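PDB 6ITX: fiber protein from Duck adenovirus 1, which mediates viral attachment to the host cell, probably by receptor binding through the trimeric C-terminal head of the fibre, the part described here. Local coordinates for residues T138-T144 with F288-I294; I159-L165 with I263-I269; F168-T174 with G256-A262. All blocks are in the same frame, centred on the assembly; numbering follows the deposited sequence.

Interaction 1. Residues T138-T144 with F288-I294; sequences TIQIKAT and FFLTPPI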
loop_
_atom_site.group_PDB
_atom_site.type_symbol
_atom_site.label_atom_id
_atom_site.label_comp_id
_atom_site.label_asym_id
_atom_site.label_seq_id
_atom_site.Cartn_x
_atom_site.Cartn_y
_atom_site.Cartn_z
ATOM N N THR A 138 -4.036 -10.265 -0.506
ATOM C CA THR A 138 -2.701 -10.553 -1.008
ATOM C C THR A 138 -2.820 -11.540 -2.160
ATOM O O THR A 138 -3.733 -12.370 -2.192
ATOM C CB THR A 138 -1.760 -11.128 0.077
ATOM O OG1 THR A 138 -2.244 -12.400 0.519
ATOM C CG2 THR A 138 -1.664 -10.204 1.269
ATOM N N ILE A 139 -1.901 -11.441 -3.116
ATOM C CA ILE A 139 -1.776 -12.430 -4.178
ATOM C C ILE A 139 -0.341 -12.951 -4.185
ATOM O O ILE A 139 0.614 -12.189 -3.980
ATOM C CB ILE A 139 -2.180 -11.854 -5.548
ATOM C CG1 ILE A 139 -2.053 -12.920 -6.637
ATOM C CG2 ILE A 139 -1.366 -10.632 -5.876
ATOM C CD1 ILE A 139 -2.988 -12.698 -7.823
ATOM N N GLN A 140 -0.198 -14.261 -4.381
ATOM C CA GLN A 140 1.104 -14.919 -4.402
ATOM C C GLN A 140 1.119 -15.863 -5.589
ATOM O O GLN A 140 0.226 -16.708 -5.711
ATOM C CB GLN A 140 1.365 -15.686 -3.100
ATOM C CG GLN A 140 2.700 -16.394 -3.069
ATOM C CD GLN A 140 3.082 -16.910 -1.687
ATOM O OE1 GLN A 140 2.255 -17.423 -0.944
ATOM N NE2 GLN A 140 4.347 -16.778 -1.351
ATOM N N ILE A 141 2.124 -15.711 -6.463
ATOM C CA ILE A 141 2.218 -16.457 -7.715
ATOM C C ILE A 141 3.538 -17.210 -7.752
ATOM O O ILE A 141 4.583 -16.653 -7.399
ATOM C CB ILE A 141 2.100 -15.523 -8.939
ATOM C CG1 ILE A 141 0.756 -14.801 -8.910
ATOM C CG2 ILE A 141 2.281 -16.309 -10.270
ATOM C CD1 ILE A 141 -0.390 -15.769 -9.040
ATOM N N LYS A 142 3.492 -18.476 -8.183
ATOM C CA LYS A 142 4.692 -19.278 -8.401
ATOM C C LYS A 142 4.691 -19.802 -9.826
ATOM O O LYS A 142 3.667 -20.302 -10.298
ATOM C CB LYS A 142 4.764 -20.448 -7.430
ATOM C CG LYS A 142 6.047 -21.228 -7.551
ATOM C CD LYS A 142 6.165 -22.207 -6.411
ATOM C CE LYS A 142 7.174 -23.300 -6.709
ATOM N NZ LYS A 142 7.180 -24.251 -5.542
ATOM N N ALA A 143 5.835 -19.712 -10.502
ATOM C CA ALA A 143 5.899 -20.128 -11.895
ATOM C C ALA A 143 7.185 -20.899 -12.193
ATOM O O ALA A 143 8.203 -20.764 -11.506
ATOM C CB ALA A 143 5.786 -18.921 -12.824
ATOM N N THR A 144 7.126 -21.723 -13.244
ATOM C CA THR A 144 8.292 -22.429 -13.756
ATOM C C THR A 144 8.460 -22.145 -15.241
ATOM O O THR A 144 7.486 -21.932 -15.968
ATOM C CB THR A 144 8.195 -23.953 -13.543
ATOM O OG1 THR A 144 7.067 -24.474 -14.256
ATOM C CG2 THR A 144 8.070 -24.298 -12.072
ATOM N N PHE A 288 12.383 -21.566 -11.507
ATOM C CA PHE A 288 11.155 -21.039 -10.936
ATOM C C PHE A 288 11.352 -19.620 -10.422
ATOM O O PHE A 288 12.470 -19.185 -10.109
ATOM C CB PHE A 288 10.677 -21.895 -9.783
ATOM C CG PHE A 288 11.438 -21.647 -8.501
ATOM C CD1 PHE A 288 12.740 -22.097 -8.355
ATOM C CD2 PHE A 288 10.856 -20.961 -7.449
ATOM C CE1 PHE A 288 13.443 -21.881 -7.185
ATOM C CE2 PHE A 288 11.568 -20.738 -6.273
ATOM C CZ PHE A 288 12.856 -21.205 -6.144
ATOM N N PHE A 289 10.232 -18.902 -10.333
ATOM C CA PHE A 289 10.136 -17.695 -9.535
ATOM C C PHE A 289 8.908 -17.816 -8.640
ATOM O O PHE A 289 7.980 -18.595 -8.910
ATOM C CB PHE A 289 10.122 -16.406 -10.399
ATOM C CG PHE A 289 8.829 -16.147 -11.185
ATOM C CD1 PHE A 289 7.663 -15.705 -10.553
ATOM C CD2 PHE A 289 8.819 -16.250 -12.566
ATOM C CE1 PHE A 289 6.508 -15.432 -11.288
ATOM C CE2 PHE A 289 7.673 -15.976 -13.305
ATOM C CZ PHE A 289 6.518 -15.567 -12.674
ATOM N N LEU A 290 8.945 -17.066 -7.537
ATOM C CA LEU A 290 7.913 -17.153 -6.506
ATOM C C LEU A 290 7.820 -15.790 -5.834
ATOM O O LEU A 290 8.749 -15.364 -5.133
ATOM C CB LEU A 290 8.235 -18.260 -5.501
ATOM C CG LEU A 290 7.461 -18.272 -4.176
ATOM C CD1 LEU A 290 6.056 -18.798 -4.375
ATOM C CD2 LEU A 290 8.191 -19.079 -3.135
ATOM N N THR A 291 6.725 -15.090 -6.085
ATOM C CA THR A 291 6.490 -13.822 -5.418
ATOM C C THR A 291 6.169 -14.068 -3.939
ATOM O O THR A 291 5.622 -15.119 -3.577
ATOM C CB THR A 291 5.326 -13.072 -6.079
ATOM O OG1 THR A 291 4.069 -13.523 -5.530
ATOM C CG2 THR A 291 5.328 -13.300 -7.590
ATOM N N PRO A 292 6.466 -13.109 -3.069
ATOM C CA PRO A 292 5.875 -13.141 -1.751
ATOM C C PRO A 292 4.382 -12.957 -1.913
ATOM O O PRO A 292 3.894 -12.830 -3.048
ATOM C CB PRO A 292 6.520 -11.940 -1.039
ATOM C CG PRO A 292 6.696 -10.944 -2.135
ATOM C CD PRO A 292 7.060 -11.787 -3.366
ATOM N N PRO A 293 3.616 -12.958 -0.830
ATOM C CA PRO A 293 2.255 -12.426 -0.930
ATOM C C PRO A 293 2.353 -10.927 -1.157
ATOM O O PRO A 293 3.036 -10.227 -0.403
ATOM C CB PRO A 293 1.628 -12.763 0.432
ATOM C CG PRO A 293 2.578 -13.713 1.097
ATOM C CD PRO A 293 3.930 -13.460 0.516
ATOM N N ILE A 294 1.704 -10.439 -2.213
ATOM C CA ILE A 294 1.718 -9.018 -2.541
ATOM C C ILE A 294 0.407 -8.407 -2.039
ATOM O O ILE A 294 -0.665 -8.773 -2.547
ATOM C CB ILE A 294 1.899 -8.782 -4.045
ATOM C CG1 ILE A 294 3.140 -9.525 -4.565
ATOM C CG2 ILE A 294 1.936 -7.269 -4.357
ATOM C CD1 ILE A 294 3.160 -9.725 -6.074
#
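Ala143 and Phe289 meet in the closely packed, buried part of this contact. With CG between the backbone N and the carbonyl carbon (chi1 72°), the phenyl ring swings over to the partner strand, and the small methyl of Ala143 fits under it, Ala143 CB lying 3.7 Å from the centroid of the Phe289 ring in a CH-pi contact over one face. Their backbones form a hydrogen-bonded pair, with Ala143 N 2.9 Å from Phe289 O. Ile139, Ile141 and Ile294 continue this apolar side, where branched chains fill the space towards Leu163, Leu165, Met265 and Phe267 of the facing sheet. The two strands, 134-144 and 288-299, neighbour each other in one layer of the antiparallel beta-sandwich that forms each subunit of the fibre head. The ladder breaks at Thr291-Pro292-Pro293, where the prolines have no N-H to offer and the register shifts by one residue. Thr291 bridges the break: its OG1 accepts Ile141 N (3.1 Å) and donates to Pro292 O (2.6 Å). Beyond it the pairing resumes, with Ile294 N giving a bond to Ile139 O at 2.7 Å. Gln140, its CG anti to the backbone N (chi1 180°), reaches along Pro293 and points NE2 at Thr291 O in the carbonyl plane, 3.1 Å away. The same amide nitrogen also binds Ser202 O of a second subunit, whose Tyr203 packs on Pro293, so a side chain whose amide can donate two hydrogen bonds suits this interface. The looser, more open side carries Lys142 and Phe288, both partly exposed. The extended lysine lays its methylenes against Leu290, Lys142 CB being 3.7 Å from Leu290 CD1, while its CE comes no nearer than 4.4 Å to Phe288 CD2.

Interaction 2. Residues I159-L165 with I263-I269; sequences IRFGLVL and IYMVFVI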
loop_
_atom_site.group_PDB
_atom_site.type_symbol
_atom_site.label_atom_id
_atom_site.label_comp_id
_atom_site.label_asym_id
_atom_site.label_seq_id
_atom_site.Cartn_x
_atom_site.Cartn_y
_atom_site.Cartn_z
ATOM N N ILE A 159 9.641 -10.069 -18.166
ATOM C CA ILE A 159 8.629 -11.064 -17.712
ATOM C C ILE A 159 7.304 -10.447 -17.285
ATOM O O ILE A 159 7.189 -9.940 -16.174
ATOM C CB ILE A 159 9.108 -11.938 -16.524
ATOM C CG1 ILE A 159 10.346 -12.759 -16.837
ATOM C CG2 ILE A 159 8.015 -12.922 -16.103
ATOM C CD1 ILE A 159 10.841 -13.524 -15.597
ATOM N N ARG A 160 6.293 -10.532 -18.149
ATOM C CA ARG A 160 5.024 -9.838 -17.971
ATOM C C ARG A 160 3.888 -10.814 -18.171
ATOM O O ARG A 160 3.922 -11.615 -19.105
ATOM C CB ARG A 160 4.894 -8.695 -18.969
ATOM C CG ARG A 160 6.186 -7.964 -19.175
ATOM C CD ARG A 160 6.054 -6.895 -20.183
ATOM N NE ARG A 160 5.870 -5.619 -19.513
ATOM C CZ ARG A 160 6.754 -4.628 -19.538
ATOM N NH1 ARG A 160 6.484 -3.503 -18.879
ATOM N NH2 ARG A 160 7.898 -4.759 -20.221
ATOM N N PHE A 161 2.886 -10.758 -17.301
ATOM C CA PHE A 161 1.757 -11.663 -17.461
ATOM C C PHE A 161 0.517 -11.085 -16.785
ATOM O O PHE A 161 0.612 -10.313 -15.825
ATOM C CB PHE A 161 2.088 -13.061 -16.927
ATOM C CG PHE A 161 2.419 -13.115 -15.453
ATOM C CD1 PHE A 161 3.728 -12.983 -15.016
ATOM C CD2 PHE A 161 1.421 -13.358 -14.508
ATOM C CE1 PHE A 161 4.040 -13.058 -13.649
ATOM C CE2 PHE A 161 1.717 -13.444 -13.137
ATOM C CZ PHE A 161 3.023 -13.291 -12.708
ATOM N N GLY A 162 -0.642 -11.447 -17.318
ATOM C CA GLY A 162 -1.925 -10.952 -16.833
ATOM C C GLY A 162 -2.769 -12.094 -16.293
ATOM O O GLY A 162 -2.785 -13.190 -16.858
ATOM N N LEU A 163 -3.471 -11.825 -15.204
ATOM C CA LEU A 163 -4.330 -12.799 -14.551
ATOM C C LEU A 163 -5.665 -12.144 -14.278
ATOM O O LEU A 163 -5.765 -10.925 -14.159
ATOM C CB LEU A 163 -3.761 -13.273 -13.215
ATOM C CG LEU A 163 -2.400 -13.943 -13.259
ATOM C CD1 LEU A 163 -1.820 -13.907 -11.872
ATOM C CD2 LEU A 163 -2.547 -15.380 -13.761
ATOM N N VAL A 164 -6.694 -12.954 -14.144
ATOM C CA VAL A 164 -7.979 -12.449 -13.707
ATOM C C VAL A 164 -8.347 -13.174 -12.433
ATOM O O VAL A 164 -8.125 -14.384 -12.312
ATOM C CB VAL A 164 -9.069 -12.615 -14.789
ATOM C CG1 VAL A 164 -10.388 -12.031 -14.321
ATOM C CG2 VAL A 164 -8.616 -11.953 -16.109
ATOM N N LEU A 165 -8.861 -12.417 -11.471
ATOM C CA LEU A 165 -9.469 -12.960 -10.267
ATOM C C LEU A 165 -10.967 -12.863 -10.445
ATOM O O LEU A 165 -11.487 -11.767 -10.658
ATOM C CB LEU A 165 -9.058 -12.184 -9.016
ATOM C CG LEU A 165 -7.580 -11.964 -8.750
ATOM C CD1 LEU A 165 -7.400 -11.679 -7.265
ATOM C CD2 LEU A 165 -6.731 -13.165 -9.219
ATOM N N ILE A 263 -11.336 -8.702 -11.286
ATOM C CA ILE A 263 -10.114 -7.922 -11.101
ATOM C C ILE A 263 -9.036 -8.445 -12.044
ATOM O O ILE A 263 -8.693 -9.633 -12.001
ATOM C CB ILE A 263 -9.614 -7.958 -9.653
ATOM C CG1 ILE A 263 -10.638 -7.321 -8.726
ATOM C CG2 ILE A 263 -8.315 -7.213 -9.536
ATOM C CD1 ILE A 263 -11.441 -8.360 -7.978
ATOM N N TYR A 264 -8.506 -7.553 -12.891
ATOM C CA TYR A 264 -7.358 -7.845 -13.743
ATOM C C TYR A 264 -6.076 -7.435 -13.033
ATOM O O TYR A 264 -6.017 -6.403 -12.360
ATOM C CB TYR A 264 -7.462 -7.103 -15.081
ATOM C CG TYR A 264 -6.313 -7.342 -16.051
ATOM C CD1 TYR A 264 -6.100 -8.600 -16.624
ATOM C CD2 TYR A 264 -5.459 -6.309 -16.416
ATOM C CE1 TYR A 264 -5.059 -8.824 -17.524
ATOM C CE2 TYR A 264 -4.411 -6.520 -17.331
ATOM C CZ TYR A 264 -4.213 -7.781 -17.880
ATOM O OH TYR A 264 -3.171 -8.001 -18.782
ATOM N N MET A 265 -5.048 -8.255 -13.179
ATOM C CA MET A 265 -3.779 -8.019 -12.514
ATOM C C MET A 265 -2.681 -8.336 -13.498
ATOM O O MET A 265 -2.564 -9.483 -13.933
ATOM C CB MET A 265 -3.650 -8.887 -11.276
ATOM C CG MET A 265 -4.784 -8.637 -10.322
ATOM S SD MET A 265 -4.419 -9.291 -8.722
ATOM C CE MET A 265 -4.972 -7.957 -7.722
ATOM N N VAL A 266 -1.899 -7.333 -13.878
ATOM C CA VAL A 266 -0.749 -7.563 -14.738
ATOM C C VAL A 266 0.507 -7.380 -13.899
ATOM O O VAL A 266 0.617 -6.415 -13.130
ATOM C CB VAL A 266 -0.766 -6.656 -15.983
ATOM C CG1 VAL A 266 -0.996 -5.215 -15.611
ATOM C CG2 VAL A 266 0.523 -6.834 -16.767
ATOM N N PHE A 267 1.415 -8.347 -13.998
ATOM C CA PHE A 267 2.672 -8.373 -13.258
ATOM C C PHE A 267 3.803 -8.068 -14.221
ATOM O O PHE A 267 3.867 -8.661 -15.305
ATOM C CB PHE A 267 2.923 -9.748 -12.635
ATOM C CG PHE A 267 1.934 -10.139 -11.592
ATOM C CD1 PHE A 267 0.655 -10.507 -11.937
ATOM C CD2 PHE A 267 2.292 -10.152 -10.260
ATOM C CE1 PHE A 267 -0.247 -10.870 -10.972
ATOM C CE2 PHE A 267 1.391 -10.504 -9.283
ATOM C CZ PHE A 267 0.121 -10.868 -9.635
ATOM N N VAL A 268 4.693 -7.160 -13.834
ATOM C CA VAL A 268 5.928 -6.908 -14.575
ATOM C C VAL A 268 7.087 -7.131 -13.614
ATOM O O VAL A 268 7.125 -6.536 -12.528
ATOM C CB VAL A 268 5.970 -5.495 -15.173
ATOM C CG1 VAL A 268 7.262 -5.270 -15.935
ATOM C CG2 VAL A 268 4.794 -5.290 -16.079
ATOM N N ILE A 269 8.016 -7.993 -14.007
ATOM C CA ILE A 269 9.107 -8.450 -13.155
ATOM C C ILE A 269 10.384 -8.275 -13.960
ATOM O O ILE A 269 10.417 -8.639 -15.144
ATOM C CB ILE A 269 8.899 -9.924 -12.737
ATOM C CG1 ILE A 269 7.776 -10.052 -11.696
ATOM C CG2 ILE A 269 10.186 -10.552 -12.235
ATOM C CD1 ILE A 269 7.352 -11.520 -11.419
#
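Phe161 and Phe267 lie directly across from each other in a regular antiparallel ladder, in which Phe267 N bonds to Phe161 O at 2.8 Å. Similar backbone pairs bind Leu163 to Met265 and Leu165 to Ile263, while at the far end the bond from Ile159 N to Ile269 O is weak. Aromatic contacts come next. The two phenyl planes are nearly parallel, 9° apart, yet slid so far that they barely overlap; instead Phe267 CB lies over the face of the Phe161 ring, 3.8 Å from its centroid. Leu163 CD1 reaches Phe267 CE1 at 3.5 Å. Among the aliphatic chains, Leu165 CD1 touches Met265 SD at 4.1 Å. These residues share the inward face of the sheet and line the core of the beta-sandwich, where Met265 also meets Phe296, so large apolar side chains suit them, the rings giving flat surfaces and Met265 a pliable one. On the other face Tyr264, with CG anti to the backbone N (chi1 -180°), leans across the neighbouring strand until its OH is 3.7 Å from Gly162 CA; glycine has no side chain to collide with the hydroxyl. The phenol accepts a hydrogen bond from Lys218 N. Where this face becomes partly exposed, Val268 CG1 sits against one face of the Arg160 guanidinium, 3.5 Å from Arg160 NH1, while Arg160 NE pairs with Glu219 in a salt bridge.

Interaction 3. Residues F168-T174 with G256-A262; sequences FSARDPT and GATTLNA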
loop_
_atom_site.group_PDB
_atom_site.type_symbol
_atom_site.label_atom_id
_atom_site.label_comp_id
_atom_site.label_asym_id
_atom_site.label_seq_id
_atom_site.Cartn_x
_atom_site.Cartn_y
_atom_site.Cartn_z
ATOM N N PHE A 168 -16.509 -14.451 -8.065
ATOM C CA PHE A 168 -17.881 -14.860 -8.346
ATOM C C PHE A 168 -17.945 -15.830 -9.527
ATOM O O PHE A 168 -18.945 -15.882 -10.249
ATOM C CB PHE A 168 -18.756 -13.633 -8.606
ATOM C CG PHE A 168 -18.235 -12.753 -9.705
ATOM C CD1 PHE A 168 -18.598 -12.982 -11.028
ATOM C CD2 PHE A 168 -17.358 -11.714 -9.424
ATOM C CE1 PHE A 168 -18.112 -12.188 -12.042
ATOM C CE2 PHE A 168 -16.868 -10.911 -10.435
ATOM C CZ PHE A 168 -17.247 -11.147 -11.745
ATOM N N SER A 169 -16.875 -16.598 -9.741
ATOM C CA SER A 169 -16.838 -17.549 -10.846
ATOM C C SER A 169 -17.903 -18.637 -10.743
ATOM O O SER A 169 -18.151 -19.324 -11.742
ATOM C CB SER A 169 -15.465 -18.211 -10.930
ATOM O OG SER A 169 -15.210 -19.021 -9.789
ATOM N N ALA A 170 -18.528 -18.835 -9.575
ATOM C CA ALA A 170 -19.541 -19.885 -9.480
ATOM C C ALA A 170 -20.823 -19.464 -10.194
ATOM O O ALA A 170 -21.448 -20.273 -10.897
ATOM C CB ALA A 170 -19.810 -20.236 -8.016
ATOM N N ARG A 171 -21.204 -18.187 -10.051
ATOM C CA ARG A 171 -22.336 -17.615 -10.774
ATOM C C ARG A 171 -21.962 -17.209 -12.195
ATOM O O ARG A 171 -22.828 -17.153 -13.070
ATOM C CB ARG A 171 -22.872 -16.401 -9.997
ATOM C CG ARG A 171 -23.876 -15.537 -10.742
ATOM C CD ARG A 171 -24.810 -14.828 -9.763
ATOM N NE ARG A 171 -24.375 -15.009 -8.373
ATOM C CZ ARG A 171 -25.023 -15.739 -7.464
ATOM N NH1 ARG A 171 -24.547 -15.853 -6.223
ATOM N NH2 ARG A 171 -26.152 -16.356 -7.794
ATOM N N ASP A 172 -20.690 -16.933 -12.456
ATOM C CA ASP A 172 -20.258 -16.370 -13.736
ATOM C C ASP A 172 -19.016 -17.096 -14.261
ATOM O O ASP A 172 -17.960 -16.487 -14.485
ATOM C CB ASP A 172 -19.998 -14.872 -13.600
ATOM C CG ASP A 172 -20.061 -14.165 -14.919
ATOM O OD1 ASP A 172 -20.266 -14.870 -15.934
ATOM O OD2 ASP A 172 -19.908 -12.921 -14.946
ATOM N N PRO A 173 -19.128 -18.406 -14.511
ATOM C CA PRO A 173 -17.948 -19.191 -14.911
ATOM C C PRO A 173 -17.177 -18.627 -16.088
ATOM O O PRO A 173 -15.968 -18.855 -16.167
ATOM C CB PRO A 173 -18.543 -20.560 -15.265
ATOM C CG PRO A 173 -19.875 -20.600 -14.614
ATOM C CD PRO A 173 -20.366 -19.201 -14.540
ATOM N N THR A 174 -17.815 -17.937 -17.031
ATOM C CA THR A 174 -17.064 -17.550 -18.223
ATOM C C THR A 174 -16.113 -16.393 -17.967
ATOM O O THR A 174 -15.269 -16.101 -18.821
ATOM C CB THR A 174 -17.996 -17.188 -19.388
ATOM O OG1 THR A 174 -18.846 -16.092 -19.023
ATOM C CG2 THR A 174 -18.825 -18.394 -19.799
ATOM N N GLY A 256 -20.200 -12.167 -20.732
ATOM C CA GLY A 256 -20.522 -12.724 -19.437
ATOM C C GLY A 256 -22.021 -12.880 -19.210
ATOM O O GLY A 256 -22.863 -12.473 -20.012
ATOM N N ALA A 257 -22.339 -13.491 -18.063
ATOM C CA ALA A 257 -23.710 -13.755 -17.655
ATOM C C ALA A 257 -24.210 -12.821 -16.561
ATOM O O ALA A 257 -25.416 -12.814 -16.279
ATOM C CB ALA A 257 -23.852 -15.212 -17.177
ATOM N N THR A 258 -23.325 -12.043 -15.936
ATOM C CA THR A 258 -23.723 -11.113 -14.888
ATOM C C THR A 258 -22.987 -9.784 -15.054
ATOM O O THR A 258 -21.943 -9.697 -15.706
ATOM C CB THR A 258 -23.478 -11.699 -13.481
ATOM O OG1 THR A 258 -22.196 -12.342 -13.432
ATOM C CG2 THR A 258 -24.579 -12.711 -13.110
ATOM N N THR A 259 -23.572 -8.744 -14.448
ATOM C CA THR A 259 -23.137 -7.346 -14.471
ATOM C C THR A 259 -21.843 -7.078 -13.658
ATOM O O THR A 259 -21.442 -5.911 -13.530
ATOM C CB THR A 259 -24.290 -6.468 -13.941
ATOM O OG1 THR A 259 -23.817 -5.149 -13.623
ATOM C CG2 THR A 259 -24.916 -7.098 -12.692
ATOM N N LEU A 260 -21.183 -8.114 -13.134
ATOM C CA LEU A 260 -20.205 -7.959 -12.065
ATOM C C LEU A 260 -18.798 -7.698 -12.596
ATOM O O LEU A 260 -18.444 -8.101 -13.709
ATOM C CB LEU A 260 -20.175 -9.212 -11.199
ATOM C CG LEU A 260 -21.427 -9.518 -10.396
ATOM C CD1 LEU A 260 -21.078 -10.506 -9.292
ATOM C CD2 LEU A 260 -22.013 -8.226 -9.832
ATOM N N ASN A 261 -17.982 -7.049 -11.758
ATOM C CA ASN A 261 -16.611 -6.669 -12.096
ATOM C C ASN A 261 -15.637 -7.689 -11.517
ATOM O O ASN A 261 -15.641 -7.937 -10.305
ATOM C CB ASN A 261 -16.264 -5.283 -11.545
ATOM C CG ASN A 261 -17.035 -4.163 -12.210
ATOM O OD1 ASN A 261 -17.389 -4.233 -13.384
ATOM N ND2 ASN A 261 -17.273 -3.105 -11.457
ATOM N N ALA A 262 -14.785 -8.253 -12.368
ATOM C CA ALA A 262 -13.686 -9.062 -11.873
ATOM C C ALA A 262 -12.482 -8.143 -11.688
ATOM O O ALA A 262 -12.580 -6.933 -11.902
ATOM C CB ALA A 262 -13.401 -10.223 -12.824
#
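This is a loop-to-loop contact at one end of the head domain, where the chain leaving strand 160-165 meets the chain about to enter strand 262-271. Its buried half is built on Phe168. Leu260 lays its CB over one face of that ring, 3.7 Å from the centroid of the Phe168 ring, and its CD1 comes within 3.6 Å of Phe168 CG. At the ring edge, near its plane, lie the backbone atoms Asn261 O and Ala262 N, so a flat apolar group slots neatly beside the polypeptide. The side-chain amide of Asn261 is hydrogen-bonded to Ala198 O and Arg207 NH2. Here the two loops keep the chains side by side just beyond the ladder of strands 160-165 and 262-271 in the beta-sandwich. After Phe168, residues 169-171 take helical backbone angles, with weak bonds from Arg171 N and Asp172 N to Phe168 O, and Asp172 then meets the second loop. Its carboxylate, with CG anti to the backbone N (chi1 -159°), serves two donors: OD1 takes Ala257 N at 3.3 Å from above the carboxylate plane, and OD2 receives a weak bond from Thr258 OG1 at 2.8 Å. Nearer solvent, the methylenes of Arg171 cross Thr258, with Arg171 CG 3.8 Å from Thr258 CG2.

How the interactions relate
Reading from the N terminus, residues 138-144, 159-165 and 168-174 come first, and their partners return in reverse order: 256-262, 263-269 and 288-294. The three closures are therefore concentric and none crosses another: interaction 3 closes the innermost loop, interaction 2 encloses it, and interaction 1 encloses both. Interactions 1 and 2 pair strands in the two facing layers of the sandwich and meet in its core, for instance where Phe289 CZ packs 3.7 Å from Phe161 CE1. Interaction 3 follows directly from interaction 2 at the strand end, Ala262 touching Val164 and Leu165, but stays about 11 Å from interaction 1 at the nearest atoms.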